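Local coordinates for probable 3-hydroxyisobutyrate dehydrogenase (Pseudomonas aeruginosa, PDB 3OBB), which oxidises L-serine and methyl-L-serine with NAD+ as an NAD-dependent L-serine dehydrogenase, with low activity toward beta-hydroxyisobutyrate, at the interface of chains A and B. Sequence-based numbering; all coordinates share one arbitrary frame. Chains: chain A/B, Probable 3-hydroxyisobutyrate dehydrogenase.

The interface of chains A and B. Residues chain A 183, 186-187, 190, 213, 215, 218; chain B 179, 182.
The side-chain amide of A:Asn215 presents its NH2 edge to B:Leu179. The methyl CD2 of B:Leu179 lies close to the amide plane, 3.6 Å from ND2 of A:Asn215. The two side chains run nearly perpendicular. A:Leu183 covers one amide face with its CB and CD1. A:Leu218 CD1 lies over the other face, near ND2.

A second flat group is the peptide joining A:Gly186 to A:Thr187. CD1 of B:Leu179 sits squarely over its face, 3.5 Å from C of A:Gly186. The absence of a side chain at A:Gly186 leaves this backbone open to the methyl. CG of B:Leu179 is anti to its backbone N (chi1 179°), which carries both methyls into chain A. CD2 also packs 3.3 Å from the carbonyl O of A:Gly213 and meets A:Leu218 CD1 tip to tip. B:Val182 adds CG1 against CA of A:Gly186.

Hydrogen bonds within chain A fix the amide. A:Asn215 ND2 donates to A:Thr187 OG1 (3.0 Å). On the opposite side of the amide plane, A:Asn215 ND2 donates to A:Gly213 O (3.1 Å). A:Leu218 N donates to OD1 from above the carbonyl plane. A:Thr187 OG1 in turn donates to A:Leu183 O (2.6 Å).

The patch thus ties helix 168-196 of chain A to the loop at A:Gly213 and A:Asn215, forming a braced socket for B:Leu179. With its two-fold twin it joins two subunits of the homotetramer.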
ATOM      1  N   LEU A 183      -7.727  -0.214  11.399  1.00 26.98           N
ATOM      2  CA  LEU A 183      -7.906  -1.408  12.221  1.00 28.10           C
ATOM      3  C   LEU A 183      -9.022  -2.319  11.728  1.00 27.10           C
ATOM      4  O   LEU A 183      -8.961  -3.547  11.925  1.00 26.09           O
ATOM      5  CB  LEU A 183      -8.026  -1.101  13.731  1.00 28.38           C
ATOM      6  CG  LEU A 183      -9.135  -0.238  14.202  1.00 29.11           C
ATOM      7  CD1 LEU A 183     -10.371  -1.144  14.413  1.00 32.37           C
ATOM      8  CD2 LEU A 183      -8.686   0.485  15.509  1.00 27.30           C
ATOM      9  N   GLY A 186      -7.491  -4.160   8.681  1.00 29.42           N
ATOM     10  CA  GLY A 186      -6.580  -5.071   9.337  1.00 28.77           C
ATOM     11  C   GLY A 186      -7.353  -6.262   9.895  1.00 29.31           C
ATOM     12  O   GLY A 186      -6.988  -7.407   9.650  1.00 31.04           O
ATOM     13  N   THR A 187      -8.428  -6.007  10.629  1.00 28.87           N
ATOM     14  CA  THR A 187      -9.208  -7.065  11.252  1.00 27.77           C
ATOM     15  C   THR A 187      -9.894  -8.012  10.226  1.00 28.03           C
ATOM     16  O   THR A 187      -9.810  -9.246  10.323  1.00 28.45           O
ATOM     17  CB  THR A 187     -10.217  -6.489  12.313  1.00 28.87           C
ATOM     18  OG1 THR A 187      -9.501  -5.706  13.308  1.00 25.77           O
ATOM     19  CG2 THR A 187     -10.969  -7.647  13.020  1.00 27.40           C
ATOM     20  N   ALA A 190      -7.279 -10.186   8.579  1.00 27.90           N
ATOM     21  CA  ALA A 190      -6.759 -11.191   9.525  1.00 28.34           C
ATOM     22  C   ALA A 190      -7.782 -12.313   9.692  1.00 28.89           C
ATOM     23  O   ALA A 190      -7.420 -13.485   9.628  1.00 31.53           O
ATOM     24  CB  ALA A 190      -6.430 -10.551  10.865  1.00 26.38           C
ATOM     25  N   GLY A 213      -3.236  -8.374  19.053  1.00 30.62           N
ATOM     26  CA  GLY A 213      -4.024  -7.927  17.908  1.00 29.70           C
ATOM     27  C   GLY A 213      -5.300  -7.210  18.313  1.00 29.77           C
ATOM     28  O   GLY A 213      -6.036  -6.704  17.444  1.00 30.09           O
ATOM     29  N   ASN A 215      -8.372  -4.857  19.350  1.00 27.81           N
ATOM     30  CA  ASN A 215      -8.779  -3.526  18.904  1.00 27.22           C
ATOM     31  C   ASN A 215     -10.285  -3.321  19.014  1.00 28.36           C
ATOM     32  O   ASN A 215     -11.069  -4.268  19.299  1.00 27.98           O
ATOM     33  CB  ASN A 215      -8.269  -3.254  17.487  1.00 26.48           C
ATOM     34  CG  ASN A 215      -8.930  -4.146  16.469  1.00 27.67           C
ATOM     35  OD1 ASN A 215     -10.091  -3.968  16.174  1.00 30.47           O
ATOM     36  ND2 ASN A 215      -8.210  -5.136  15.967  1.00 30.28           N
ATOM     37  N   LEU A 218     -12.651  -5.593  17.071  1.00 30.44           N
ATOM     38  CA  LEU A 218     -12.762  -6.924  17.636  1.00 30.89           C
ATOM     39  C   LEU A 218     -13.591  -6.910  18.926  1.00 31.86           C
ATOM     40  O   LEU A 218     -14.214  -7.921  19.276  1.00 31.98           O
ATOM     41  CB  LEU A 218     -11.372  -7.513  17.907  1.00 30.38           C
ATOM     42  CG  LEU A 218     -10.592  -8.088  16.711  1.00 28.05           C
ATOM     43  CD1 LEU A 218      -9.124  -8.326  17.107  1.00 27.63           C
ATOM     44  CD2 LEU A 218     -11.184  -9.403  16.122  1.00 22.30           C
TER
ATOM     45  N   LEU B 179      -1.867  -8.524  12.462  1.00 27.27           N
ATOM     46  CA  LEU B 179      -2.810  -7.507  12.870  1.00 26.94           C
ATOM     47  C   LEU B 179      -2.139  -6.482  13.841  1.00 26.57           C
ATOM     48  O   LEU B 179      -2.351  -5.277  13.716  1.00 26.05           O
ATOM     49  CB  LEU B 179      -4.085  -8.125  13.460  1.00 26.04           C
ATOM     50  CG  LEU B 179      -5.139  -7.114  13.949  1.00 25.89           C
ATOM     51  CD1 LEU B 179      -5.548  -6.079  12.860  1.00 24.96           C
ATOM     52  CD2 LEU B 179      -6.381  -7.847  14.394  1.00 24.82           C
ATOM     53  N   VAL B 182      -0.088  -4.010  11.833  1.00 28.18           N
ATOM     54  CA  VAL B 182      -1.000  -3.053  11.200  1.00 25.82           C
ATOM     55  C   VAL B 182      -1.489  -2.038  12.215  1.00 28.01           C
ATOM     56  O   VAL B 182      -1.470  -0.835  11.929  1.00 27.71           O
ATOM     57  CB  VAL B 182      -2.174  -3.816  10.603  1.00 25.91           C
ATOM     58  CG1 VAL B 182      -3.349  -2.893  10.243  1.00 21.76           C
ATOM     59  CG2 VAL B 182      -1.660  -4.684   9.425  1.00 21.26           C
TER